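Local coordinates for periplasmic binding protein (Veillonella parvula, PDB 4N01) that probably captures a solute in the periplasm and delivers it to a membrane transporter, as solute-binding proteins of this alpha/beta type do, at residues A102-K106 and V107-S111; F135-R138 and A139-D143; A197-Q200 and N201-D205; F222-E226 and G227-N231; I307-K310 and L311-T315. All coordinates share one frame; numbering follows the deposited sequence.

Contact 1 of 5, residues A102-K106 and V107-S111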
loop_
_atom_site.group_PDB
_atom_site.type_symbol
_atom_site.label_atom_id
_atom_site.label_comp_id
_atom_site.label_asym_id
_atom_site.label_seq_id
_atom_site.Cartn_x
_atom_site.Cartn_y
_atom_site.Cartn_z
ATOM N N ALA A 102 16.341 2.413 10.370
ATOM C CA ALA A 102 17.235 1.829 11.360
ATOM C C ALA A 102 16.773 0.445 11.817
ATOM O O ALA A 102 17.609 -0.433 12.046
ATOM C CB ALA A 102 17.420 2.760 12.552
ATOM N N ALA A 103 15.465 0.243 11.961
ATOM C CA ALA A 103 14.954 -1.092 12.298
ATOM C C ALA A 103 15.120 -2.055 11.112
ATOM O O ALA A 103 15.482 -3.218 11.296
ATOM C CB ALA A 103 13.488 -1.031 12.759
ATOM N N TYR A 104 14.859 -1.561 9.900
ATOM C CA TYR A 104 15.044 -2.353 8.685
ATOM C C TYR A 104 16.447 -2.917 8.591
ATOM O O TYR A 104 16.630 -4.060 8.165
ATOM C CB TYR A 104 14.764 -1.505 7.439
ATOM C CG TYR A 104 14.960 -2.234 6.117
ATOM C CD1 TYR A 104 13.963 -3.048 5.593
ATOM C CD2 TYR A 104 16.139 -2.088 5.387
ATOM C CE1 TYR A 104 14.136 -3.704 4.375
ATOM C CE2 TYR A 104 16.326 -2.743 4.176
ATOM C CZ TYR A 104 15.319 -3.551 3.678
ATOM O OH TYR A 104 15.493 -4.196 2.474
ATOM N N ASP A 105 17.438 -2.109 8.975
ATOM C CA ASP A 105 18.837 -2.495 8.882
ATOM C C ASP A 105 19.203 -3.648 9.811
ATOM O O ASP A 105 20.306 -4.177 9.734
ATOM C CB ASP A 105 19.754 -1.294 9.165
ATOM C CG ASP A 105 19.754 -0.284 8.035
ATOM O OD1 ASP A 105 19.196 -0.593 6.960
ATOM O OD2 ASP A 105 20.332 0.814 8.211
ATOM N N LYS A 106 18.291 -4.034 10.693
ATOM C CA LYS A 106 18.593 -5.090 11.656
ATOM C C LYS A 106 18.141 -6.463 11.159
ATOM O O LYS A 106 18.522 -7.501 11.727
ATOM C CB LYS A 106 17.951 -4.756 13.011
ATOM C CG LYS A 106 18.525 -3.496 13.638
ATOM C CD LYS A 106 17.889 -3.191 14.979
ATOM C CE LYS A 106 18.427 -1.887 15.549
ATOM N NZ LYS A 106 17.749 -1.483 16.817
ATOM N N VAL A 107 17.343 -6.463 10.094
ATOM C CA VAL A 107 16.741 -7.692 9.583
ATOM C C VAL A 107 17.422 -8.180 8.303
ATOM O O VAL A 107 17.680 -7.396 7.390
ATOM C CB VAL A 107 15.236 -7.509 9.318
ATOM C CG1 VAL A 107 14.613 -8.825 8.871
ATOM C CG2 VAL A 107 14.548 -6.992 10.576
ATOM N N LYS A 108 17.712 -9.476 8.253
ATOM C CA LYS A 108 18.336 -10.101 7.088
ATOM C C LYS A 108 17.488 -9.924 5.819
ATOM O O LYS A 108 16.276 -10.160 5.831
ATOM C CB LYS A 108 18.539 -11.589 7.371
ATOM C CG LYS A 108 19.191 -12.391 6.248
ATOM C CD LYS A 108 19.356 -13.845 6.691
ATOM C CE LYS A 108 20.099 -14.681 5.662
ATOM N NZ LYS A 108 21.502 -14.225 5.461
ATOM N N VAL A 109 18.127 -9.487 4.737
ATOM C CA VAL A 109 17.479 -9.387 3.438
ATOM C C VAL A 109 17.687 -10.682 2.655
ATOM O O VAL A 109 18.821 -11.051 2.361
ATOM C CB VAL A 109 18.049 -8.203 2.645
ATOM C CG1 VAL A 109 17.448 -8.170 1.243
ATOM C CG2 VAL A 109 17.758 -6.897 3.390
ATOM N N LEU A 110 16.599 -11.380 2.333
ATOM C CA LEU A 110 16.702 -12.701 1.703
ATOM C C LEU A 110 16.934 -12.606 0.207
ATOM O O LEU A 110 17.597 -13.454 -0.383
ATOM C CB LEU A 110 15.436 -13.530 1.969
ATOM C CG LEU A 110 15.139 -13.835 3.439
ATOM C CD1 LEU A 110 13.883 -14.683 3.577
ATOM C CD2 LEU A 110 16.329 -14.515 4.097
ATOM N N SER A 111 16.381 -11.560 -0.399
ATOM C CA SER A 111 16.443 -11.374 -1.841
ATOM C C SER A 111 15.980 -9.971 -2.195
ATOM O O SER A 111 15.167 -9.384 -1.480
ATOM C CB SER A 111 15.542 -12.395 -2.541
ATOM O OG SER A 111 15.486 -12.141 -3.934
HETATM O O HOH W 1 18.937 -5.094 6.528
#
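Tyr104 and Val107 are the first and last residues of a type I beta turn, which takes the chain out of helix 101-104 and toward strand 109-111, the last strand of a beta-alpha-beta unit that starts with strand 86-90. The evidence for the turn is one backbone bond: Val107 N donates to Tyr104 O at 3.2 Å, nearly straight at 165°, although the N-H arrives well above the carbonyl plane. One residue earlier, Lys106 N bonds to Ala103 O at 3.0 Å, so the helical path runs directly into the turn.

The tight side belongs to Val107, the one buried residue among those that touch. Its CG2, anti to the carbonyl carbon, is swung back over the helix end and comes to 4.0 Å from Ala103 O. Met86 and Thr89 of strand 86-90 pack on the same side chain. The Tyr104 side chain starts away from the turn, but with CG anti to the backbone N (chi1 179°) the end of the ring comes back toward Val109; the ring touches Thr74 and Leu78 of helix 71-79 and Thr89.

The opposite character marks Asp105, Lys106 and Lys108, all exposed. Lys106 runs out as an extended chain, while the Asp105 carboxylate turns back to Gln101. A water bridges this part of the backbone, donating to Tyr104 O and to Val107 O. Farther along, Val109 meets the end of the tyrosine obliquely, its CG2 lying 3.6 Å from Tyr104 OH and 4.2 Å from Tyr104 CZ.

Contact 2 of 5, residues F135-R138 and A139-D143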
loop_
_atom_site.group_PDB
_atom_site.type_symbol
_atom_site.label_atom_id
_atom_site.label_comp_id
_atom_site.label_asym_id
_atom_site.label_seq_id
_atom_site.Cartn_x
_atom_site.Cartn_y
_atom_site.Cartn_z
ATOM N N PHE A 135 2.778 -15.707 -2.626
ATOM C CA PHE A 135 2.502 -17.094 -2.261
ATOM C C PHE A 135 1.937 -17.866 -3.438
ATOM O O PHE A 135 1.346 -18.933 -3.276
ATOM C CB PHE A 135 1.579 -17.119 -1.044
ATOM C CG PHE A 135 2.123 -16.326 0.115
ATOM C CD1 PHE A 135 3.153 -16.841 0.894
ATOM C CD2 PHE A 135 1.646 -15.050 0.392
ATOM C CE1 PHE A 135 3.684 -16.109 1.947
ATOM C CE2 PHE A 135 2.172 -14.306 1.454
ATOM C CZ PHE A 135 3.197 -14.841 2.229
ATOM N N SER A 136 2.153 -17.313 -4.628
ATOM C CA SER A 136 1.716 -17.924 -5.879
ATOM C C SER A 136 2.852 -18.720 -6.511
ATOM O O SER A 136 3.941 -18.817 -5.945
ATOM C CB SER A 136 1.239 -16.849 -6.854
ATOM O OG SER A 136 2.313 -16.022 -7.267
ATOM N N LYS A 137 2.605 -19.270 -7.695
ATOM C CA LYS A 137 3.620 -20.045 -8.400
ATOM C C LYS A 137 4.720 -19.164 -8.994
ATOM O O LYS A 137 5.759 -19.661 -9.424
ATOM C CB LYS A 137 2.969 -20.906 -9.483
ATOM C CG LYS A 137 1.999 -21.939 -8.930
ATOM C CD LYS A 137 1.476 -22.852 -10.027
ATOM C CE LYS A 137 0.567 -23.936 -9.464
ATOM N NZ LYS A 137 0.156 -24.913 -10.515
ATOM N N ARG A 138 4.485 -17.857 -9.010
ATOM C CA ARG A 138 5.494 -16.895 -9.442
ATOM C C ARG A 138 6.581 -16.728 -8.386
ATOM O O ARG A 138 7.652 -16.181 -8.663
ATOM C CB ARG A 138 4.847 -15.535 -9.704
ATOM C CG ARG A 138 3.916 -15.492 -10.899
ATOM C CD ARG A 138 3.417 -14.075 -11.119
ATOM N NE ARG A 138 4.518 -13.114 -11.111
ATOM C CZ ARG A 138 4.475 -11.930 -10.507
ATOM N NH1 ARG A 138 3.378 -11.555 -9.860
ATOM N NH2 ARG A 138 5.527 -11.120 -10.548
ATOM N N ALA A 139 6.291 -17.184 -7.171
ATOM C CA ALA A 139 7.219 -17.049 -6.054
ATOM C C ALA A 139 7.346 -18.381 -5.313
ATOM O O ALA A 139 7.926 -19.335 -5.832
ATOM C CB ALA A 139 6.764 -15.932 -5.114
ATOM N N ILE A 140 6.801 -18.454 -4.105
ATOM C CA ILE A 140 6.779 -19.719 -3.378
ATOM C C ILE A 140 5.346 -20.095 -3.033
ATOM O O ILE A 140 4.729 -19.455 -2.177
ATOM C CB ILE A 140 7.594 -19.637 -2.081
ATOM C CG1 ILE A 140 8.994 -19.103 -2.378
ATOM C CG2 ILE A 140 7.673 -21.005 -1.407
ATOM C CD1 ILE A 140 9.869 -19.035 -1.161
ATOM N N PRO A 141 4.812 -21.132 -3.705
ATOM C CA PRO A 141 3.423 -21.561 -3.499
ATOM C C PRO A 141 3.131 -21.829 -2.026
ATOM O O PRO A 141 3.931 -22.468 -1.332
ATOM C CB PRO A 141 3.334 -22.862 -4.304
ATOM C CG PRO A 141 4.361 -22.694 -5.387
ATOM C CD PRO A 141 5.497 -21.961 -4.715
ATOM N N ALA A 142 1.994 -21.319 -1.567
ATOM C CA ALA A 142 1.602 -21.406 -0.170
ATOM C C ALA A 142 1.591 -22.835 0.348
ATOM O O ALA A 142 2.001 -23.084 1.476
ATOM C CB ALA A 142 0.239 -20.760 0.026
ATOM N N ASP A 143 1.120 -23.769 -0.474
ATOM C CA ASP A 143 1.012 -25.165 -0.055
ATOM C C ASP A 143 2.364 -25.758 0.359
ATOM O O ASP A 143 2.423 -26.629 1.229
ATOM C CB ASP A 143 0.366 -26.016 -1.158
ATOM C CG ASP A 143 1.291 -26.238 -2.343
ATOM O OD1 ASP A 143 2.005 -27.265 -2.364
ATOM O OD2 ASP A 143 1.310 -25.386 -3.255
#
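Phe135 lays its CB against the methyl of Ala142, with Phe135 CB and Ala142 CB 4.0 Å apart, while its ring leads away from the turn. Chi1 of -55° sets CG anti to the carbonyl carbon and sends the ring off toward Ile152 and Met145. The backbone beneath is doubly joined. Ala142 N donates to Phe135 O at 3.0 Å, bent to 136°, and Pro141 CA makes a CA-H...O contact of 3.4 Å with that same Phe135 O. A second such contact runs the other way, from Phe135 CA to Ile140 O at 3.2 Å.

Between these ends the chain reverses through a type I beta turn, closed by Ala139 N to Ser136 O at 3.1 Å. Pro141 CG lies 4.1 Å from Lys137 CA. Ser136 OG accepts a weak bond from Arg138 N and is hydrogen-bonded to Asp133 O; the Arg138 guanidinium reaches out to a salt bridge with Asp133 and a hydrogen bond to a glycerol that probably comes from the crystallisation liquor.

Pro141 is the N-cap residue of helix 142-147; the turn lies in the loop between strand 127-129 and that helix, with Ile140 packed on helix 117-121 and Phe135 and Ala142 on strand 151-153.

Contact 3 of 5, residues A197-Q200 and N201-D205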
loop_
_atom_site.group_PDB
_atom_site.type_symbol
_atom_site.label_atom_id
_atom_site.label_comp_id
_atom_site.label_asym_id
_atom_site.label_seq_id
_atom_site.Cartn_x
_atom_site.Cartn_y
_atom_site.Cartn_z
ATOM N N ALA A 197 -8.232 13.116 11.876
ATOM C CA ALA A 197 -9.277 14.038 12.302
ATOM C C ALA A 197 -8.812 15.489 12.155
ATOM O O ALA A 197 -9.608 16.376 11.818
ATOM C CB ALA A 197 -9.668 13.760 13.733
ATOM N N ALA A 198 -7.532 15.738 12.412
ATOM C CA ALA A 198 -6.999 17.090 12.275
ATOM C C ALA A 198 -7.025 17.533 10.815
ATOM O O ALA A 198 -7.367 18.683 10.508
ATOM C CB ALA A 198 -5.593 17.173 12.836
ATOM N N ILE A 199 -6.683 16.623 9.907
ATOM C CA ILE A 199 -6.770 16.935 8.482
ATOM C C ILE A 199 -8.210 17.217 8.066
ATOM O O ILE A 199 -8.501 18.224 7.414
ATOM C CB ILE A 199 -6.250 15.775 7.616
ATOM C CG1 ILE A 199 -4.783 15.485 7.944
ATOM C CG2 ILE A 199 -6.418 16.102 6.125
ATOM C CD1 ILE A 199 -4.353 14.103 7.509
ATOM N N GLN A 200 -9.120 16.328 8.445
ATOM C CA GLN A 200 -10.506 16.449 8.015
ATOM C C GLN A 200 -11.186 17.703 8.570
ATOM O O GLN A 200 -12.029 18.304 7.902
ATOM C CB GLN A 200 -11.279 15.163 8.363
ATOM C CG GLN A 200 -10.761 13.937 7.608
ATOM C CD GLN A 200 -11.628 12.714 7.802
ATOM O OE1 GLN A 200 -12.004 12.377 8.924
ATOM N NE2 GLN A 200 -11.965 12.047 6.700
ATOM N N ASN A 201 -10.813 18.111 9.782
ATOM C CA ASN A 201 -11.347 19.348 10.352
ATOM C C ASN A 201 -10.972 20.586 9.543
ATOM O O ASN A 201 -11.781 21.499 9.396
ATOM C CB ASN A 201 -10.929 19.515 11.821
ATOM C CG ASN A 201 -11.859 18.785 12.771
ATOM O OD1 ASN A 201 -13.041 18.602 12.475
ATOM N ND2 ASN A 201 -11.332 18.360 13.919
ATOM N N LYS A 202 -9.752 20.611 9.013
ATOM C CA LYS A 202 -9.326 21.688 8.115
ATOM C C LYS A 202 -10.056 21.666 6.769
ATOM O O LYS A 202 -10.120 22.680 6.085
ATOM C CB LYS A 202 -7.816 21.603 7.857
ATOM C CG LYS A 202 -6.929 22.159 8.960
ATOM C CD LYS A 202 -7.052 23.672 9.059
ATOM C CE LYS A 202 -5.974 24.267 9.959
ATOM N NZ LYS A 202 -5.957 23.656 11.314
ATOM N N LEU A 203 -10.585 20.509 6.382
ATOM C CA LEU A 203 -11.204 20.356 5.067
ATOM C C LEU A 203 -12.708 20.565 5.089
ATOM O O LEU A 203 -13.343 20.599 4.035
ATOM C CB LEU A 203 -10.918 18.970 4.496
ATOM C CG LEU A 203 -9.442 18.681 4.251
ATOM C CD1 LEU A 203 -9.263 17.289 3.682
ATOM C CD2 LEU A 203 -8.894 19.732 3.287
ATOM N N LYS A 204 -13.272 20.694 6.286
ATOM C CA LYS A 204 -14.708 20.894 6.424
ATOM C C LYS A 204 -15.146 22.095 5.583
ATOM O O LYS A 204 -14.547 23.169 5.670
ATOM C CB LYS A 204 -15.088 21.105 7.892
ATOM C CG LYS A 204 -16.442 20.512 8.259
ATOM C CD LYS A 204 -17.248 21.460 9.140
ATOM C CE LYS A 204 -18.534 20.811 9.630
ATOM N NZ LYS A 204 -19.049 21.478 10.858
ATOM N N ASP A 205 -16.147 21.885 4.733
ATOM C CA ASP A 205 -16.751 22.969 3.948
ATOM C C ASP A 205 -15.853 23.544 2.843
ATOM O O ASP A 205 -16.151 24.606 2.292
ATOM C CB ASP A 205 -17.261 24.096 4.856
ATOM C CG ASP A 205 -18.310 23.623 5.840
ATOM O OD1 ASP A 205 -19.159 22.788 5.457
ATOM O OD2 ASP A 205 -18.285 24.087 7.002
HETATM O O HOH W 2 -7.182 20.811 12.307
#
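Asn201 folds back over the carbonyl of Ala197, one turn earlier. Its backbone N donates to Ala197 O at 2.9 Å, 154° at the hydrogen and tilted 29° from the carbonyl plane. The side chain lies over the same oxygen: Asn201 CB and CG both come to 3.4 Å from Ala197 O. The amide nitrogen is just as near, but its angle is too poor for a bond, so this is packing of the amide against the helix backbone.

Gln200, the next most covered, directs its side chain away from the following turn, with only CB near Asn201 N. Chi1 of -64° puts CG anti to the carbonyl carbon, and the extended chain beyond it carries NE2 to Leu235 O, tying the helix to the loop after helix 228-234. Its backbone carbonyl instead serves the turn ahead: Leu203 N donates to Gln200 O at 3.0 Å, from high above the carbonyl plane.

These residues make up the C-terminal end of helix 182-203, and the bonding changes there. Lys202 N to Ala198 O is weak, and Leu203 N divides its hydrogen between a weak i-to-i-4 bond with Ile199 O and the shorter i-to-i-3 bond already named, a tightening of the last turn.

Leu203 and Ile199 stand side by side and point the same way, Ile199 CG2 3.9 Å from Leu203 CD1. Both pack on Ala328 of helix 320-332 and on Ile236. Farther round the helix, a water donates to Ala198 O and accepts a weak bond of 3.3 Å from Lys202 NZ, which bends at chi2 and chi4 bring back to it.

Contact 4 of 5, residues F222-E226 and G227-N231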
loop_
_atom_site.group_PDB
_atom_site.type_symbol
_atom_site.label_atom_id
_atom_site.label_comp_id
_atom_site.label_asym_id
_atom_site.label_seq_id
_atom_site.Cartn_x
_atom_site.Cartn_y
_atom_site.Cartn_z
ATOM N N PHE A 222 -2.356 3.340 -17.226
ATOM C CA PHE A 222 -2.634 2.335 -16.207
ATOM C C PHE A 222 -3.007 3.113 -14.963
ATOM O O PHE A 222 -2.268 4.013 -14.538
ATOM C CB PHE A 222 -1.366 1.513 -15.969
ATOM C CG PHE A 222 -1.582 0.248 -15.181
ATOM C CD1 PHE A 222 -2.210 -0.850 -15.757
ATOM C CD2 PHE A 222 -1.115 0.143 -13.877
ATOM C CE1 PHE A 222 -2.388 -2.029 -15.038
ATOM C CE2 PHE A 222 -1.293 -1.029 -13.146
ATOM C CZ PHE A 222 -1.931 -2.115 -13.727
ATOM N N THR A 223 -4.149 2.779 -14.371
ATOM C CA THR A 223 -4.725 3.635 -13.342
ATOM C C THR A 223 -5.476 2.857 -12.257
ATOM O O THR A 223 -5.665 1.645 -12.365
ATOM C CB THR A 223 -5.660 4.661 -13.990
ATOM O OG1 THR A 223 -6.094 5.615 -13.014
ATOM C CG2 THR A 223 -6.871 3.964 -14.591
ATOM N N ALA A 224 -5.883 3.550 -11.195
ATOM C CA ALA A 224 -6.611 2.894 -10.112
ATOM C C ALA A 224 -8.117 3.079 -10.296
ATOM O O ALA A 224 -8.584 4.157 -10.696
ATOM C CB ALA A 224 -6.161 3.441 -8.754
ATOM N N PHE A 225 -8.882 2.031 -10.009
ATOM C CA PHE A 225 -10.337 2.092 -10.173
ATOM C C PHE A 225 -11.059 2.022 -8.834
ATOM O O PHE A 225 -11.571 3.031 -8.344
ATOM C CB PHE A 225 -10.839 0.995 -11.140
ATOM C CG PHE A 225 -10.479 1.259 -12.591
ATOM C CD1 PHE A 225 -11.407 1.816 -13.468
ATOM C CD2 PHE A 225 -9.210 0.954 -13.074
ATOM C CE1 PHE A 225 -11.078 2.055 -14.817
ATOM C CE2 PHE A 225 -8.874 1.198 -14.410
ATOM C CZ PHE A 225 -9.808 1.756 -15.276
ATOM N N GLU A 226 -11.101 0.836 -8.244
ATOM C CA GLU A 226 -11.831 0.657 -6.991
ATOM C C GLU A 226 -10.896 0.183 -5.891
ATOM O O GLU A 226 -9.763 -0.209 -6.158
ATOM C CB GLU A 226 -12.984 -0.352 -7.167
ATOM C CG GLU A 226 -14.018 0.032 -8.247
ATOM C CD GLU A 226 -14.728 1.364 -8.003
ATOM O OE1 GLU A 226 -14.640 1.917 -6.880
ATOM O OE2 GLU A 226 -15.396 1.868 -8.942
ATOM N N GLY A 227 -11.360 0.232 -4.647
ATOM C CA GLY A 227 -10.579 -0.322 -3.561
ATOM C C GLY A 227 -9.766 0.700 -2.794
ATOM O O GLY A 227 -10.102 1.884 -2.744
ATOM N N TYR A 228 -8.672 0.234 -2.212
ATOM C CA TYR A 228 -7.949 1.005 -1.212
ATOM C C TYR A 228 -7.598 2.435 -1.633
ATOM O O TYR A 228 -7.900 3.396 -0.910
ATOM C CB TYR A 228 -6.691 0.246 -0.783
ATOM C CG TYR A 228 -6.042 0.825 0.437
ATOM C CD1 TYR A 228 -6.490 0.480 1.705
ATOM C CD2 TYR A 228 -4.987 1.721 0.324
ATOM C CE1 TYR A 228 -5.895 1.004 2.835
ATOM C CE2 TYR A 228 -4.379 2.249 1.451
ATOM C CZ TYR A 228 -4.840 1.883 2.699
ATOM O OH TYR A 228 -4.250 2.408 3.821
ATOM N N THR A 229 -6.961 2.593 -2.791
ATOM C CA THR A 229 -6.487 3.911 -3.205
ATOM C C THR A 229 -7.661 4.881 -3.339
ATOM O O THR A 229 -7.597 6.032 -2.893
ATOM C CB THR A 229 -5.731 3.840 -4.546
ATOM O OG1 THR A 229 -4.551 3.035 -4.390
ATOM C CG2 THR A 229 -5.329 5.241 -5.009
ATOM N N THR A 230 -8.743 4.410 -3.942
ATOM C CA THR A 230 -9.934 5.231 -4.099
ATOM C C THR A 230 -10.521 5.602 -2.745
ATOM O O THR A 230 -10.870 6.760 -2.497
ATOM C CB THR A 230 -10.978 4.462 -4.913
ATOM O OG1 THR A 230 -10.510 4.362 -6.264
ATOM C CG2 THR A 230 -12.324 5.176 -4.885
ATOM N N ASN A 231 -10.624 4.619 -1.858
ATOM C CA ASN A 231 -11.253 4.849 -0.564
ATOM C C ASN A 231 -10.490 5.783 0.370
ATOM O O ASN A 231 -11.103 6.565 1.089
ATOM C CB ASN A 231 -11.550 3.517 0.114
ATOM C CG ASN A 231 -12.642 2.770 -0.590
ATOM O OD1 ASN A 231 -13.547 3.389 -1.164
ATOM N ND2 ASN A 231 -12.569 1.443 -0.581
HETATM O O HOH W 3 -13.677 1.654 -4.282
#
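Thr230 reaches back from the first turn of helix 228-234 to the loop residue just after strand 221-224, and its hydroxyl makes the direct hydrogen bond between the two segments. Thr230 OG1 donates to Phe225 O at 2.7 Å, standing 54° out of the carbonyl plane. Its first torsion sets OG1 anti to the carbonyl carbon of its own residue and turns it to that oxygen. The same hydroxyl also bonds Asn240 ND2, so it is gripped twice in a buried setting. An alanine here is likely to leave Phe225 O without its hydroxyl donor and Asn240 ND2 without one of its partners.

Water supplies the second polar link. It donates to Glu226 OE1 at 2.8 Å and accepts from Gly227 N at 2.7 Å, bridging the carboxylate to the N-cap residue. With the Glu226 chain bent at chi2, OE1 comes within bonding distance of the water, while OE1 and OE2 are also held by Ser243 OG and Gly244 N, respectively. Gly227 O starts the helix by accepting from Asn231 N at 2.9 Å.

Backbone shape is the third element. Gly227 has phi 98° and psi -153°, where a CB would be jammed against Glu226 O, so the absence of a side chain permits the corner.

Apolar contact is slight: Ala224 CB meets Thr229 CG2 at 4.2 Å, and Trp251 of strand 251-253 packs on both. Strand 221-224 lies between strands 216-217 and 251-253 in its antiparallel sheet, and the corner turns from there into helix 228-234.

Contact 5 of 5, residues I307-K310 and L311-T315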
loop_
_atom_site.group_PDB
_atom_site.type_symbol
_atom_site.label_atom_id
_atom_site.label_comp_id
_atom_site.label_asym_id
_atom_site.label_seq_id
_atom_site.Cartn_x
_atom_site.Cartn_y
_atom_site.Cartn_z
ATOM N N ILE A 307 0.569 16.064 -9.075
ATOM C CA ILE A 307 0.911 15.748 -7.693
ATOM C C ILE A 307 1.690 14.438 -7.610
ATOM O O ILE A 307 1.284 13.419 -8.165
ATOM C CB ILE A 307 -0.358 15.637 -6.851
ATOM C CG1 ILE A 307 -1.038 17.004 -6.792
ATOM C CG2 ILE A 307 -0.043 15.161 -5.437
ATOM C CD1 ILE A 307 -2.296 16.986 -6.038
ATOM N N ARG A 308 2.821 14.480 -6.923
ATOM C CA ARG A 308 3.737 13.338 -6.862
ATOM C C ARG A 308 3.426 12.444 -5.676
ATOM O O ARG A 308 3.261 12.939 -4.560
ATOM C CB ARG A 308 5.162 13.864 -6.722
ATOM C CG ARG A 308 6.248 12.800 -6.701
ATOM C CD ARG A 308 7.586 13.460 -6.468
ATOM N NE ARG A 308 8.698 12.515 -6.554
ATOM C CZ ARG A 308 9.081 11.734 -5.553
ATOM N NH1 ARG A 308 8.424 11.783 -4.402
ATOM N NH2 ARG A 308 10.111 10.908 -5.700
ATOM N N VAL A 309 3.347 11.134 -5.897
ATOM C CA VAL A 309 3.273 10.194 -4.772
ATOM C C VAL A 309 4.178 9.008 -5.023
ATOM O O VAL A 309 4.574 8.752 -6.160
ATOM C CB VAL A 309 1.845 9.629 -4.555
ATOM C CG1 VAL A 309 0.857 10.739 -4.209
ATOM C CG2 VAL A 309 1.378 8.824 -5.786
ATOM N N LYS A 310 4.502 8.288 -3.955
ATOM C CA LYS A 310 5.060 6.951 -4.084
ATOM C C LYS A 310 3.902 5.980 -3.970
ATOM O O LYS A 310 2.934 6.245 -3.252
ATOM C CB LYS A 310 6.060 6.667 -2.969
ATOM C CG LYS A 310 7.228 7.643 -2.934
ATOM C CD LYS A 310 8.057 7.544 -4.203
ATOM C CE LYS A 310 8.835 6.235 -4.226
ATOM N NZ LYS A 310 9.669 6.097 -5.472
ATOM N N LEU A 311 4.001 4.855 -4.667
ATOM C CA LEU A 311 2.943 3.844 -4.627
ATOM C C LEU A 311 2.708 3.354 -3.192
ATOM O O LEU A 311 1.578 3.041 -2.819
ATOM C CB LEU A 311 3.321 2.673 -5.534
ATOM C CG LEU A 311 2.248 1.621 -5.794
ATOM C CD1 LEU A 311 1.109 2.229 -6.592
ATOM C CD2 LEU A 311 2.853 0.420 -6.516
ATOM N N SER A 312 3.771 3.306 -2.394
ATOM C CA SER A 312 3.683 2.875 -0.996
ATOM C C SER A 312 2.776 3.774 -0.154
ATOM O O SER A 312 2.271 3.351 0.891
ATOM C CB SER A 312 5.067 2.846 -0.367
ATOM O OG SER A 312 5.594 4.161 -0.292
ATOM N N GLU A 313 2.584 5.012 -0.610
ATOM C CA GLU A 313 1.794 6.001 0.116
ATOM C C GLU A 313 0.306 5.848 -0.102
ATOM O O GLU A 313 -0.493 6.266 0.739
ATOM C CB GLU A 313 2.210 7.418 -0.319
ATOM C CG GLU A 313 3.571 7.842 0.230
ATOM C CD GLU A 313 4.034 9.185 -0.309
ATOM O OE1 GLU A 313 3.688 9.532 -1.464
ATOM O OE2 GLU A 313 4.743 9.905 0.427
ATOM N N ILE A 314 -0.070 5.263 -1.235
ATOM C CA ILE A 314 -1.491 5.138 -1.591
ATOM C C ILE A 314 -1.978 3.697 -1.644
ATOM O O ILE A 314 -3.088 3.421 -2.103
ATOM C CB ILE A 314 -1.828 5.850 -2.936
ATOM C CG1 ILE A 314 -0.905 5.356 -4.057
ATOM C CG2 ILE A 314 -1.738 7.354 -2.774
ATOM C CD1 ILE A 314 -1.317 5.838 -5.447
ATOM N N THR A 315 -1.133 2.779 -1.180
ATOM C CA THR A 315 -1.499 1.376 -1.049
ATOM C C THR A 315 -1.305 0.980 0.427
ATOM O O THR A 315 -0.683 1.733 1.189
ATOM C CB THR A 315 -0.669 0.496 -1.995
ATOM O OG1 THR A 315 0.719 0.727 -1.744
ATOM C CG2 THR A 315 -1.001 0.839 -3.448
#
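The corner where strand 306-309, an outer strand of the four-stranded parallel sheet, gives way to the short, weakly bonded helix 311-314 is closed by reciprocal bonds between Lys310 and Glu313. Lys310 N donates to Glu313 OE1 at 2.9 Å, almost straight at 166° but meeting the carboxylate from above its plane. In return Glu313 N donates to Lys310 O at 2.9 Å. Only the carboxylate-to-backbone half resembles a capping box, because the return bond goes to a backbone carbonyl. CG of Glu313 is anti to the carbonyl carbon (chi1 -73°), and the chain extended beyond it brings the carboxylate back across Val309, with Glu313 OE1 3.4 Å from Val309 CA. Its other oxygen, OE2, forms a salt bridge with Arg326 of helix 320-332. A glutamine in its place would probably leave the Arg326 charge without its carboxylate mate.

The Lys310 side chain bends away at chi2 and chi3, and its NZ bonds Asp271 O. On the apolar side, Val309 and Ile314 cross at about a right angle, with Val309 CG2 4.0 Å from Ile314 CD1. Leu311 O is gripped from opposite faces, by Ile314 N at 3.2 Å and by Thr315 OG1 at 2.7 Å.

How the contacts relate
From the N terminus the five contacts come strictly in series, and none nests in or crosses another. Contacts 1, 2, 4 and 5 bridge turns or corners, while contact 3 only ends the long helix 182-203. Contact 1 joins helix 101-104 to the edge strand 109-111 of the five-stranded parallel sheet, and contact 2 lies between strand 127-129 of that sheet and helix 142-147; their centres are 22 Å apart. Contact 4 turns strand 221-224 of the antiparallel sheet into a helix, contact 5 strand 306-309 of the four-stranded parallel sheet. Those two alone touch: Thr229 OG1 lies 2.7 Å from Ile314 O, a probable hydrogen bond, and Tyr228 CE2 packs 3.5 Å from Thr315 C.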